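Local structure of hypothetical UPF0204 protein AF0625 (Archaeoglobus fulgidus, 1YQE) at residues 31-36 / 40-45; 87-92 / 171-176; 229-234 / 259-264; 268-273 / 277-282. The protein probably hydrolyses D-aminoacyl-tRNAs, with zinc as cofactor, to free tRNA and D-amino acids, so counteracting the toxicity of D-aminoacyl-tRNA. All coordinates share one frame; numbering follows the deposited sequence.

Contact 1 (31-36 / 40-45)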
loop_
_atom_site.group_PDB
_atom_site.type_symbol
_atom_site.label_atom_id
_atom_site.label_comp_id
_atom_site.label_asym_id
_atom_site.label_seq_id
_atom_site.Cartn_x
_atom_site.Cartn_y
_atom_site.Cartn_z
ATOM N N GLU A 31 -9.642 -7.848 -22.865
ATOM C CA GLU A 31 -10.548 -7.229 -23.821
ATOM C C GLU A 31 -10.834 -5.827 -23.296
ATOM O O GLU A 31 -11.404 -5.666 -22.215
ATOM C CB GLU A 31 -11.850 -8.024 -23.914
ATOM C CG GLU A 31 -12.865 -7.429 -24.871
ATOM C CD GLU A 31 -14.111 -8.280 -24.994
ATOM O OE1 GLU A 31 -14.795 -8.489 -23.968
ATOM O OE2 GLU A 31 -14.405 -8.741 -26.118
ATOM N N GLU A 32 -10.428 -4.813 -24.053
ATOM C CA GLU A 32 -10.635 -3.436 -23.631
ATOM C C GLU A 32 -12.055 -2.943 -23.868
ATOM O O GLU A 32 -12.687 -3.277 -24.869
ATOM C CB GLU A 32 -9.661 -2.497 -24.346
ATOM C CG GLU A 32 -9.724 -1.073 -23.823
ATOM C CD GLU A 32 -8.980 -0.085 -24.691
ATOM O OE1 GLU A 32 -7.780 -0.303 -24.963
ATOM O OE2 GLU A 32 -9.601 0.918 -25.098
ATOM N N LYS A 33 -12.546 -2.143 -22.930
ATOM C CA LYS A 33 -13.879 -1.561 -23.011
ATOM C C LYS A 33 -13.810 -0.168 -22.413
ATOM O O LYS A 33 -13.254 0.024 -21.333
ATOM C CB LYS A 33 -14.894 -2.392 -22.224
ATOM C CG LYS A 33 -15.237 -3.733 -22.843
ATOM C CD LYS A 33 -16.373 -4.395 -22.077
ATOM C CE LYS A 33 -16.788 -5.713 -22.711
ATOM N NZ LYS A 33 -17.944 -6.319 -21.993
ATOM N N ASP A 34 -14.365 0.806 -23.120
ATOM C CA ASP A 34 -14.361 2.177 -22.636
ATOM C C ASP A 34 -15.749 2.568 -22.157
ATOM O O ASP A 34 -16.637 2.835 -22.961
ATOM C CB ASP A 34 -13.905 3.132 -23.740
ATOM C CG ASP A 34 -12.466 2.899 -24.154
ATOM O OD1 ASP A 34 -11.981 3.618 -25.052
ATOM O OD2 ASP A 34 -11.816 1.998 -23.581
ATOM N N VAL A 35 -15.933 2.575 -20.843
ATOM C CA VAL A 35 -17.207 2.951 -20.247
ATOM C C VAL A 35 -16.961 4.168 -19.374
ATOM O O VAL A 35 -15.917 4.275 -18.726
ATOM C CB VAL A 35 -17.789 1.823 -19.371
ATOM C CG1 VAL A 35 -18.034 0.584 -20.214
ATOM C CG2 VAL A 35 -16.841 1.512 -18.226
ATOM N N GLY A 36 -17.919 5.087 -19.360
ATOM C CA GLY A 36 -17.762 6.288 -18.562
ATOM C C GLY A 36 -16.437 6.967 -18.844
ATOM O O GLY A 36 -15.999 7.050 -19.991
ATOM N N LEU A 40 -11.418 0.190 -19.405
ATOM C CA LEU A 40 -11.336 -1.053 -18.655
ATOM C C LEU A 40 -10.787 -2.193 -19.497
ATOM O O LEU A 40 -11.099 -2.307 -20.680
ATOM C CB LEU A 40 -12.719 -1.445 -18.132
ATOM C CG LEU A 40 -13.525 -0.400 -17.363
ATOM C CD1 LEU A 40 -14.881 -0.994 -17.000
ATOM C CD2 LEU A 40 -12.773 0.037 -16.110
ATOM N N TYR A 41 -9.962 -3.031 -18.879
ATOM C CA TYR A 41 -9.390 -4.187 -19.553
ATOM C C TYR A 41 -9.849 -5.384 -18.739
ATOM O O TYR A 41 -9.519 -5.502 -17.558
ATOM C CB TYR A 41 -7.862 -4.104 -19.579
ATOM C CG TYR A 41 -7.331 -2.857 -20.253
ATOM C CD1 TYR A 41 -7.280 -1.641 -19.571
ATOM C CD2 TYR A 41 -6.904 -2.884 -21.581
ATOM C CE1 TYR A 41 -6.819 -0.481 -20.194
ATOM C CE2 TYR A 41 -6.442 -1.729 -22.214
ATOM C CZ TYR A 41 -6.403 -0.532 -21.514
ATOM O OH TYR A 41 -5.950 0.616 -22.128
ATOM N N LEU A 42 -10.616 -6.267 -19.371
ATOM C CA LEU A 42 -11.158 -7.429 -18.683
ATOM C C LEU A 42 -10.570 -8.766 -19.109
ATOM O O LEU A 42 -10.190 -8.962 -20.263
ATOM C CB LEU A 42 -12.671 -7.474 -18.880
ATOM C CG LEU A 42 -13.422 -6.168 -18.620
ATOM C CD1 LEU A 42 -14.853 -6.290 -19.123
ATOM C CD2 LEU A 42 -13.383 -5.848 -17.139
ATOM N N SER A 43 -10.520 -9.684 -18.151
ATOM C CA SER A 43 -10.022 -11.034 -18.363
ATOM C C SER A 43 -10.628 -11.869 -17.245
ATOM O O SER A 43 -11.292 -11.328 -16.360
ATOM C CB SER A 43 -8.493 -11.071 -18.280
ATOM O OG SER A 43 -8.041 -10.832 -16.961
ATOM N N ASP A 44 -10.411 -13.179 -17.281
ATOM C CA ASP A 44 -10.951 -14.052 -16.246
ATOM C C ASP A 44 -9.964 -14.214 -15.093
ATOM O O ASP A 44 -10.213 -14.965 -14.153
ATOM C CB ASP A 44 -11.286 -15.427 -16.829
ATOM C CG ASP A 44 -10.119 -16.045 -17.567
ATOM O OD1 ASP A 44 -8.993 -16.030 -17.025
ATOM O OD2 ASP A 44 -10.327 -16.555 -18.687
ATOM N N GLU A 45 -8.842 -13.506 -15.175
ATOM C CA GLU A 45 -7.814 -13.572 -14.143
ATOM C C GLU A 45 -7.972 -12.376 -13.204
ATOM O O GLU A 45 -8.279 -12.532 -12.024
ATOM C CB GLU A 45 -6.427 -13.549 -14.794
ATOM C CG GLU A 45 -5.281 -13.924 -13.865
ATOM C CD GLU A 45 -5.324 -15.382 -13.440
ATOM O OE1 GLU A 45 -4.470 -15.787 -12.623
ATOM O OE2 GLU A 45 -6.209 -16.124 -13.925
#

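Contact 2 (87-92 / 171-176)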
loop_
_atom_site.group_PDB
_atom_site.type_symbol
_atom_site.label_atom_id
_atom_site.label_comp_id
_atom_site.label_asym_id
_atom_site.label_seq_id
_atom_site.Cartn_x
_atom_site.Cartn_y
_atom_site.Cartn_z
ATOM N N LYS A 87 16.652 4.799 -6.332
ATOM C CA LYS A 87 15.929 3.840 -7.162
ATOM C C LYS A 87 15.249 2.879 -6.193
ATOM O O LYS A 87 15.910 2.079 -5.527
ATOM C CB LYS A 87 16.898 3.079 -8.074
ATOM C CG LYS A 87 17.584 3.948 -9.124
ATOM C CD LYS A 87 18.496 3.111 -10.011
ATOM C CE LYS A 87 19.151 3.952 -11.096
ATOM N NZ LYS A 87 18.150 4.483 -12.067
ATOM N N ILE A 88 13.926 2.960 -6.104
ATOM C CA ILE A 88 13.203 2.113 -5.172
ATOM C C ILE A 88 11.850 1.608 -5.642
ATOM O O ILE A 88 11.231 2.171 -6.543
ATOM C CB ILE A 88 12.966 2.849 -3.825
ATOM C CG1 ILE A 88 12.345 4.220 -4.094
ATOM C CG2 ILE A 88 14.278 2.997 -3.054
ATOM C CD1 ILE A 88 12.057 5.027 -2.835
ATOM N N PHE A 89 11.421 0.520 -5.015
ATOM C CA PHE A 89 10.114 -0.079 -5.251
ATOM C C PHE A 89 9.435 0.213 -3.914
ATOM O O PHE A 89 10.006 -0.083 -2.869
ATOM C CB PHE A 89 10.222 -1.597 -5.422
ATOM C CG PHE A 89 10.874 -2.027 -6.702
ATOM C CD1 PHE A 89 10.272 -1.766 -7.927
ATOM C CD2 PHE A 89 12.078 -2.725 -6.681
ATOM C CE1 PHE A 89 10.855 -2.196 -9.121
ATOM C CE2 PHE A 89 12.669 -3.162 -7.868
ATOM C CZ PHE A 89 12.055 -2.895 -9.089
ATOM N N THR A 90 8.245 0.800 -3.917
ATOM C CA THR A 90 7.600 1.075 -2.640
ATOM C C THR A 90 6.168 0.577 -2.548
ATOM O O THR A 90 5.527 0.266 -3.554
ATOM C CB THR A 90 7.590 2.586 -2.306
ATOM O OG1 THR A 90 6.650 3.258 -3.155
ATOM C CG2 THR A 90 8.976 3.193 -2.507
ATOM N N VAL A 91 5.697 0.486 -1.312
ATOM C CA VAL A 91 4.339 0.076 -1.005
ATOM C C VAL A 91 3.850 0.950 0.142
ATOM O O VAL A 91 4.597 1.235 1.085
ATOM C CB VAL A 91 4.263 -1.403 -0.560
ATOM C CG1 VAL A 91 2.852 -1.737 -0.091
ATOM C CG2 VAL A 91 4.648 -2.313 -1.718
ATOM N N HIS A 92 2.603 1.399 0.041
ATOM C CA HIS A 92 2.000 2.207 1.089
ATOM C C HIS A 92 0.507 2.316 0.839
ATOM O O HIS A 92 0.028 2.051 -0.267
ATOM C CB HIS A 92 2.599 3.619 1.134
ATOM C CG HIS A 92 2.009 4.568 0.131
ATOM N ND1 HIS A 92 2.459 4.658 -1.169
ATOM C CD2 HIS A 92 1.015 5.483 0.248
ATOM C CE1 HIS A 92 1.771 5.589 -1.808
ATOM N NE2 HIS A 92 0.889 6.104 -0.971
ATOM N N GLU A 171 8.254 -4.363 -15.238
ATOM C CA GLU A 171 7.997 -5.769 -15.513
ATOM C C GLU A 171 8.133 -6.581 -14.219
ATOM O O GLU A 171 7.379 -7.527 -13.981
ATOM C CB GLU A 171 8.983 -6.261 -16.581
ATOM C CG GLU A 171 8.612 -7.569 -17.265
ATOM C CD GLU A 171 8.802 -8.771 -16.371
ATOM O OE1 GLU A 171 9.787 -8.788 -15.603
ATOM O OE2 GLU A 171 7.976 -9.705 -16.447
ATOM N N VAL A 172 9.097 -6.201 -13.382
ATOM C CA VAL A 172 9.301 -6.882 -12.114
ATOM C C VAL A 172 8.110 -6.612 -11.199
ATOM O O VAL A 172 7.620 -7.519 -10.526
ATOM C CB VAL A 172 10.611 -6.418 -11.434
ATOM C CG1 VAL A 172 10.680 -6.937 -10.007
ATOM C CG2 VAL A 172 11.809 -6.937 -12.224
ATOM N N VAL A 173 7.637 -5.370 -11.187
ATOM C CA VAL A 173 6.489 -5.008 -10.365
ATOM C C VAL A 173 5.250 -5.766 -10.837
ATOM O O VAL A 173 4.477 -6.280 -10.024
ATOM C CB VAL A 173 6.188 -3.494 -10.442
ATOM C CG1 VAL A 173 4.796 -3.203 -9.851
ATOM C CG2 VAL A 173 7.249 -2.717 -9.684
ATOM N N ALA A 174 5.068 -5.831 -12.154
ATOM C CA ALA A 174 3.919 -6.525 -12.728
ATOM C C ALA A 174 3.912 -7.994 -12.325
ATOM O O ALA A 174 2.865 -8.540 -11.984
ATOM C CB ALA A 174 3.925 -6.396 -14.246
ATOM N N GLU A 175 5.076 -8.635 -12.363
ATOM C CA GLU A 175 5.167 -10.043 -11.987
ATOM C C GLU A 175 4.841 -10.230 -10.512
ATOM O O GLU A 175 4.141 -11.173 -10.141
ATOM C CB GLU A 175 6.567 -10.597 -12.261
ATOM C CG GLU A 175 6.818 -10.985 -13.709
ATOM C CD GLU A 175 8.146 -11.697 -13.893
ATOM O OE1 GLU A 175 8.500 -12.531 -13.033
ATOM O OE2 GLU A 175 8.829 -11.436 -14.903
ATOM N N ALA A 176 5.354 -9.335 -9.672
ATOM C CA ALA A 176 5.094 -9.428 -8.244
ATOM C C ALA A 176 3.602 -9.237 -7.994
ATOM O O ALA A 176 3.025 -9.914 -7.147
ATOM C CB ALA A 176 5.913 -8.386 -7.482
#

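Contact 3 (229-234 / 259-264)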
loop_
_atom_site.group_PDB
_atom_site.type_symbol
_atom_site.label_atom_id
_atom_site.label_comp_id
_atom_site.label_asym_id
_atom_site.label_seq_id
_atom_site.Cartn_x
_atom_site.Cartn_y
_atom_site.Cartn_z
ATOM N N GLU A 229 -8.221 8.012 19.445
ATOM C CA GLU A 229 -9.363 7.633 18.614
ATOM C C GLU A 229 -8.988 7.449 17.146
ATOM O O GLU A 229 -9.530 6.579 16.464
ATOM C CB GLU A 229 -10.495 8.660 18.750
ATOM C CG GLU A 229 -11.743 8.306 17.945
ATOM C CD GLU A 229 -12.183 6.853 18.134
ATOM O OE1 GLU A 229 -12.403 6.433 19.293
ATOM O OE2 GLU A 229 -12.314 6.132 17.117
ATOM N N PHE A 230 -8.065 8.268 16.654
ATOM C CA PHE A 230 -7.633 8.137 15.273
ATOM C C PHE A 230 -6.923 6.792 15.116
ATOM O O PHE A 230 -7.120 6.093 14.124
ATOM C CB PHE A 230 -6.674 9.264 14.892
ATOM C CG PHE A 230 -6.355 9.311 13.423
ATOM C CD1 PHE A 230 -7.316 9.712 12.504
ATOM C CD2 PHE A 230 -5.097 8.935 12.958
ATOM C CE1 PHE A 230 -7.034 9.741 11.141
ATOM C CE2 PHE A 230 -4.803 8.958 11.597
ATOM C CZ PHE A 230 -5.771 9.362 10.688
ATOM N N LEU A 231 -6.092 6.435 16.091
ATOM C CA LEU A 231 -5.383 5.160 16.031
ATOM C C LEU A 231 -6.360 3.988 16.068
ATOM O O LEU A 231 -6.134 2.970 15.416
ATOM C CB LEU A 231 -4.373 5.040 17.175
ATOM C CG LEU A 231 -3.104 5.884 17.016
ATOM C CD1 LEU A 231 -2.168 5.628 18.198
ATOM C CD2 LEU A 231 -2.409 5.528 15.704
ATOM N N VAL A 232 -7.442 4.125 16.829
ATOM C CA VAL A 232 -8.443 3.062 16.898
ATOM C C VAL A 232 -9.090 2.892 15.527
ATOM O O VAL A 232 -9.350 1.769 15.085
ATOM C CB VAL A 232 -9.537 3.378 17.943
ATOM C CG1 VAL A 232 -10.734 2.456 17.745
ATOM C CG2 VAL A 232 -8.970 3.207 19.344
ATOM N N LYS A 233 -9.345 4.012 14.852
ATOM C CA LYS A 233 -9.934 3.983 13.519
ATOM C C LYS A 233 -9.002 3.267 12.542
ATOM O O LYS A 233 -9.449 2.501 11.689
ATOM C CB LYS A 233 -10.186 5.403 12.999
ATOM C CG LYS A 233 -10.547 5.426 11.514
ATOM C CD LYS A 233 -10.280 6.779 10.849
ATOM C CE LYS A 233 -11.269 7.844 11.283
ATOM N NZ LYS A 233 -11.128 9.085 10.463
ATOM N N ALA A 234 -7.706 3.537 12.660
ATOM C CA ALA A 234 -6.716 2.913 11.788
ATOM C C ALA A 234 -6.669 1.400 12.018
ATOM O O ALA A 234 -6.652 0.617 11.069
ATOM C CB ALA A 234 -5.340 3.520 12.044
ATOM N N ASN A 259 -1.056 3.083 23.742
ATOM C CA ASN A 259 -1.595 2.189 24.764
ATOM C C ASN A 259 -3.089 2.421 24.953
ATOM O O ASN A 259 -3.846 1.477 25.173
ATOM C CB ASN A 259 -0.852 2.391 26.089
ATOM C CG ASN A 259 0.522 1.746 26.088
ATOM O OD1 ASN A 259 1.303 1.923 27.022
ATOM N ND2 ASN A 259 0.817 0.984 25.043
ATOM N N GLU A 260 -3.509 3.678 24.859
ATOM C CA GLU A 260 -4.921 4.014 24.989
ATOM C C GLU A 260 -5.685 3.310 23.870
ATOM O O GLU A 260 -6.680 2.626 24.114
ATOM C CB GLU A 260 -5.134 5.530 24.869
ATOM C CG GLU A 260 -4.584 6.353 26.025
ATOM C CD GLU A 260 -4.855 7.846 25.871
ATOM O OE1 GLU A 260 -4.291 8.476 24.953
ATOM O OE2 GLU A 260 -5.638 8.395 26.672
ATOM N N ALA A 261 -5.198 3.479 22.642
ATOM C CA ALA A 261 -5.814 2.884 21.459
ATOM C C ALA A 261 -5.833 1.361 21.537
ATOM O O ALA A 261 -6.828 0.721 21.188
ATOM C CB ALA A 261 -5.071 3.338 20.198
ATOM N N ALA A 262 -4.730 0.779 21.992
ATOM C CA ALA A 262 -4.642 -0.670 22.112
ATOM C C ALA A 262 -5.729 -1.190 23.048
ATOM O O ALA A 262 -6.397 -2.179 22.741
ATOM C CB ALA A 262 -3.261 -1.073 22.626
ATOM N N GLU A 263 -5.912 -0.518 24.183
ATOM C CA GLU A 263 -6.919 -0.925 25.159
ATOM C C GLU A 263 -8.336 -0.816 24.602
ATOM O O GLU A 263 -9.129 -1.752 24.719
ATOM C CB GLU A 263 -6.811 -0.076 26.435
ATOM C CG GLU A 263 -5.458 -0.151 27.137
ATOM C CD GLU A 263 -5.437 0.596 28.471
ATOM O OE1 GLU A 263 -5.773 1.804 28.497
ATOM O OE2 GLU A 263 -5.078 -0.026 29.496
ATOM N N VAL A 264 -8.651 0.324 23.994
ATOM C CA VAL A 264 -9.983 0.545 23.445
ATOM C C VAL A 264 -10.340 -0.408 22.311
ATOM O O VAL A 264 -11.484 -0.851 22.208
ATOM C CB VAL A 264 -10.142 1.997 22.946
ATOM C CG1 VAL A 264 -11.505 2.181 22.294
ATOM C CG2 VAL A 264 -9.977 2.963 24.116
#

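Contact 4 (268-273 / 277-282)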
loop_
_atom_site.group_PDB
_atom_site.type_symbol
_atom_site.label_atom_id
_atom_site.label_comp_id
_atom_site.label_asym_id
_atom_site.label_seq_id
_atom_site.Cartn_x
_atom_site.Cartn_y
_atom_site.Cartn_z
ATOM N N GLU A 268 -2.983 -5.952 20.924
ATOM C CA GLU A 268 -1.722 -5.982 21.654
ATOM C C GLU A 268 -0.624 -5.101 21.059
ATOM O O GLU A 268 -0.459 -5.031 19.843
ATOM C CB GLU A 268 -1.220 -7.429 21.754
ATOM C CG GLU A 268 0.194 -7.560 22.307
ATOM C CD GLU A 268 0.619 -9.008 22.486
ATOM O OE1 GLU A 268 0.444 -9.806 21.540
ATOM O OE2 GLU A 268 1.134 -9.343 23.574
ATOM N N VAL A 269 0.127 -4.433 21.930
ATOM C CA VAL A 269 1.231 -3.575 21.501
ATOM C C VAL A 269 2.538 -4.363 21.562
ATOM O O VAL A 269 2.841 -4.980 22.581
ATOM C CB VAL A 269 1.395 -2.345 22.417
ATOM C CG1 VAL A 269 2.579 -1.505 21.947
ATOM C CG2 VAL A 269 0.127 -1.512 22.418
ATOM N N LEU A 270 3.308 -4.330 20.475
ATOM C CA LEU A 270 4.589 -5.032 20.395
ATOM C C LEU A 270 5.727 -4.133 19.903
ATOM O O LEU A 270 5.538 -3.306 19.007
ATOM C CB LEU A 270 4.479 -6.232 19.448
ATOM C CG LEU A 270 3.644 -7.438 19.879
ATOM C CD1 LEU A 270 3.610 -8.456 18.745
ATOM C CD2 LEU A 270 4.237 -8.059 21.139
ATOM N N LYS A 271 6.909 -4.296 20.489
ATOM C CA LYS A 271 8.068 -3.512 20.066
ATOM C C LYS A 271 8.618 -4.159 18.794
ATOM O O LYS A 271 8.616 -5.379 18.675
ATOM C CB LYS A 271 9.125 -3.480 21.179
ATOM C CG LYS A 271 8.638 -2.729 22.414
ATOM C CD LYS A 271 9.760 -2.310 23.356
ATOM C CE LYS A 271 10.309 -3.470 24.168
ATOM N NZ LYS A 271 11.261 -2.970 25.215
ATOM N N SER A 272 9.075 -3.339 17.848
ATOM C CA SER A 272 9.581 -3.835 16.570
ATOM C C SER A 272 10.693 -4.873 16.692
ATOM O O SER A 272 10.774 -5.797 15.879
ATOM C CB SER A 272 10.072 -2.672 15.699
ATOM O OG SER A 272 11.321 -2.176 16.152
ATOM N N LYS A 273 11.550 -4.722 17.698
ATOM C CA LYS A 273 12.646 -5.664 17.895
ATOM C C LYS A 273 12.105 -7.037 18.275
ATOM O O LYS A 273 12.621 -8.059 17.830
ATOM C CB LYS A 273 13.600 -5.158 18.984
ATOM C CG LYS A 273 14.765 -6.102 19.264
ATOM C CD LYS A 273 15.680 -5.566 20.353
ATOM C CE LYS A 273 16.840 -6.520 20.591
ATOM N NZ LYS A 273 17.614 -6.749 19.337
ATOM N N LYS A 277 12.340 -10.597 16.088
ATOM C CA LYS A 277 12.942 -11.757 16.733
ATOM C C LYS A 277 12.028 -12.972 16.895
ATOM O O LYS A 277 12.435 -14.096 16.607
ATOM C CB LYS A 277 13.487 -11.350 18.107
ATOM C CG LYS A 277 13.997 -12.500 18.963
ATOM C CD LYS A 277 14.281 -12.023 20.386
ATOM C CE LYS A 277 14.691 -13.171 21.298
ATOM N NZ LYS A 277 15.958 -13.810 20.856
ATOM N N ASP A 278 10.799 -12.755 17.350
ATOM C CA ASP A 278 9.883 -13.870 17.576
ATOM C C ASP A 278 8.960 -14.265 16.427
ATOM O O ASP A 278 8.221 -15.241 16.545
ATOM C CB ASP A 278 9.026 -13.601 18.820
ATOM C CG ASP A 278 9.860 -13.354 20.071
ATOM O OD1 ASP A 278 10.949 -13.954 20.199
ATOM O OD2 ASP A 278 9.416 -12.568 20.935
ATOM N N PHE A 279 9.000 -13.536 15.315
ATOM C CA PHE A 279 8.120 -13.851 14.191
ATOM C C PHE A 279 8.807 -13.996 12.832
ATOM O O PHE A 279 8.233 -13.635 11.810
ATOM C CB PHE A 279 7.031 -12.784 14.093
ATOM C CG PHE A 279 6.147 -12.705 15.303
ATOM C CD1 PHE A 279 4.931 -13.381 15.340
ATOM C CD2 PHE A 279 6.531 -11.952 16.410
ATOM C CE1 PHE A 279 4.108 -13.304 16.465
ATOM C CE2 PHE A 279 5.719 -11.870 17.537
ATOM C CZ PHE A 279 4.505 -12.544 17.567
ATOM N N ARG A 280 10.021 -14.540 12.815
ATOM C CA ARG A 280 10.754 -14.705 11.563
ATOM C C ARG A 280 10.124 -15.724 10.618
ATOM O O ARG A 280 9.410 -16.629 11.045
ATOM C CB ARG A 280 12.202 -15.129 11.829
ATOM C CG ARG A 280 13.013 -14.172 12.678
ATOM C CD ARG A 280 14.496 -14.506 12.583
ATOM N NE ARG A 280 14.755 -15.919 12.845
ATOM C CZ ARG A 280 15.945 -16.502 12.713
ATOM N NH1 ARG A 280 16.997 -15.793 12.319
ATOM N NH2 ARG A 280 16.083 -17.796 12.971
ATOM N N LEU A 281 10.430 -15.544 9.365
ATOM C CA LEU A 281 9.975 -16.474 8.369
ATOM C C LEU A 281 11.144 -17.438 8.094
ATOM O O LEU A 281 12.284 -17.105 8.366
ATOM C CB LEU A 281 9.893 -15.874 6.966
ATOM C CG LEU A 281 8.829 -14.838 6.677
ATOM C CD1 LEU A 281 9.036 -14.221 5.308
ATOM C CD2 LEU A 281 7.440 -15.435 6.782
ATOM N N VAL A 282 11.330 -18.391 8.206
ATOM C CA VAL A 282 11.776 -19.290 7.092
ATOM C C VAL A 282 11.390 -20.720 7.423
ATOM O O VAL A 282 10.353 -20.975 8.044
ATOM C CB VAL A 282 13.290 -19.260 6.761
ATOM C CG1 VAL A 282 13.607 -18.096 5.842
ATOM C CG2 VAL A 282 14.119 -19.163 8.044
#

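Contact 1 (31-36 / 40-45)
Glu31 and Leu42, then Lys33 and Leu40, form two antiparallel hydrogen-bonded pairs. Each pair has two backbone bonds. In the first, Glu31 N donates to Leu42 O at 2.9 Å and Leu42 N donates back to Glu31 O at 3.0 Å. The bonds of the second pair are shorter: Lys33 N to Leu40 O and Leu40 N to Lys33 O are both 2.7 Å. Between them Glu32 and Tyr41 are a non-hydrogen-bonded pair. There Glu32 CA makes a CA-H...O contact with Leu40 O at 3.2 Å.

Glu32 runs alongside the phenol of Tyr41 in the same direction. Glu32 CG sits over a face of the phenol ring, a CH-pi contact 4.1 Å from the centroid. CG is anti to the backbone N (chi1 -173°), and the extended chain carries the carboxylate along the ring. The two planes are turned 66° apart. The polar ends have other partners: Glu32 OE2 bridges to Lys39, and Tyr41 OH bonds to Glu50. With an alanine at Tyr41, the Glu32 chain would probably lose the ring beneath it and Glu50 its hydroxyl partner.

On the face of Lys33, Leu40 and Leu42 the touching is between carbons. Val35 CG2 presses on Leu40 CD1 at 3.4 Å, tighter than usual for two carbons. Lys33 passes across Leu42, roughly perpendicular, with CD 3.8 Å from Leu42 CD1.

This is a beta hairpin of strands 31-35 and 38-42. Strand 31-35 is outermost in the mixed sheet, and Tyr41 bonds on through its backbone to Ile48 of strand 47-51.

Contact 2 (87-92 / 171-176)
Phe89 of strand 88-92 reaches two valines of helix 167-182, and the fit is uneven. The tight part is against Val173. Its CG2 methyl lies 3.6 Å from Phe89 CD1 and 3.7 Å from Phe89 CE1, so one methyl rests against two neighbouring ring carbons. It approaches the ring obliquely. Phe89 and Val173 overlap, heading opposite ways. Phe89 CG is anti to its own carbonyl carbon (chi1 -71°), which leans the ring toward Val173. Val173 CG2 is likewise anti to its carbonyl carbon, which leaves CG1 turned from the ring.

The loose part is against Val172. Its CG1 comes only to 4.4 Å from Phe89 CZ, at the far end of the ring. No hydrogen bond crosses the contact, and all three touching residues are buried. The polar, partly exposed side of the helix carries Glu171 and Glu175. Both form salt bridges with Arg130, and Glu175 forms another with Arg127.

Helix 114-125 adds Leu124 against Phe89 and Tyr120 against Val173, and Val173 also touches Ile20 of helix 15-24 and Ile157 of strand 152-159. Helix 167-182 therefore packs on the mixed sheet between helices 15-24 and 114-125, while Thr90 and His92 of strand 88-92 touch Glu156, which lines the pyrophosphate pocket.

Contact 3 (229-234 / 259-264)
Leu231 and Val232 meet Ala261 and Val264 without any ring, amide or carboxylate taking part. The flat group nearest to the join is the backbone carbonyl of Ala261, whose O lies 3.8 Å from Val232 CG2. The one ring of the two segments, Phe230, points away and packs on Val97 and Leu109. The carboxylates of Glu260 and Glu263 and the amide of Asn259 do not reach the opposing helix either.

What remains is aliphatic. Leu231 touches through its first carbon: CB is 3.5 Å from Ala261 CB. Val232 touches through one branch, CG2. This methyl lies 4.0 Å from Ala261 CB and also 4.0 Å from Val264 CB, so it fits between two residues one turn apart. Its torsion explains the choice of branch. With chi1 at 165°, CG1 is anti to the backbone N, and CG2 is left to face the other helix.

The small side chain of Ala261 lets the backbones come near. The CA atoms of Val232 and Ala261 are 5.3 Å apart, and the segment axes approach to 8.4 Å. The directions of the two segments differ by 51°. Leu231, Val232 and Ala261 are buried. Val264, at the outer end, is exposed.

Helix 228-238 links strand 212-218 to strand 242-245, and helix 252-265 links strand 242-245 to strand 268-271. They are the helices of two successive beta-alpha-beta crossovers of the four-stranded parallel sheet. Next to the join, Leu231 reaches Ile257 and Val258 of the partner helix and Phe218 of strand 212-218, while Ala262 rests on Val269 of strand 268-271.

Contact 4 (268-273 / 277-282)
Leu270, just before the last helix, meets Phe279, just after it. Leu270 CD1 is 4.2 Å from Phe279 CE2, and the leucine passes across the phenylalanine, roughly perpendicular. The methyl comes to the ring obliquely. CG of Phe279 is anti to its carbonyl carbon (chi1 -62°), which turns the ring toward the end of Leu270. The second join is in the backbone. Lys277 N donates to Lys273 O at 3.1 Å, a bond of the helical i to i+4 kind. It is bent, with 138° at the hydrogen, and the donor is tilted 28° from the carbonyl plane. Lys277 CB also lies 3.4 Å from Lys273 O.

The motif is a strand running straight into a helix. Strand 268-271 is outermost in the parallel sheet, Lys271 holds the N-cap position, and helix 272-278 follows. Phe279 is the first residue past it to leave helical geometry.

A second shell surrounds these residues. Glu247 holds the start of the helix, with OE1 bonded to Ser272 OG and OE2 to Lys273 N. Leu270 is bonded through its backbone to Ile243 and Ile245 of the neighbouring strand 242-245, and its side chain touches Tyr242. Phe279 itself makes an edge-to-face contact with the ring of Phe212 and packs on Thr211.

From the N terminus the four contacts come in series; none nests in or crosses another. Contact 1 closes a short hairpin at one edge of the mixed sheet. Contact 2 closes a much longer loop, of 78 residues, and joins the same sheet to helix 167-182. The chain then enters the parallel sheet. Contact 3 closes a loop of 24 residues, which includes strand 242-245, and joins two of its crossover helices, 228-238 and 252-265. Contact 4 closes over the short last helix, joining the residues on either side of it along the chain. Contacts 3 and 4 touch: Ala262 CB lies 3.4 Å from Val269 CG2. Contacts 1 and 4 lie on opposite sides of the chain's centre.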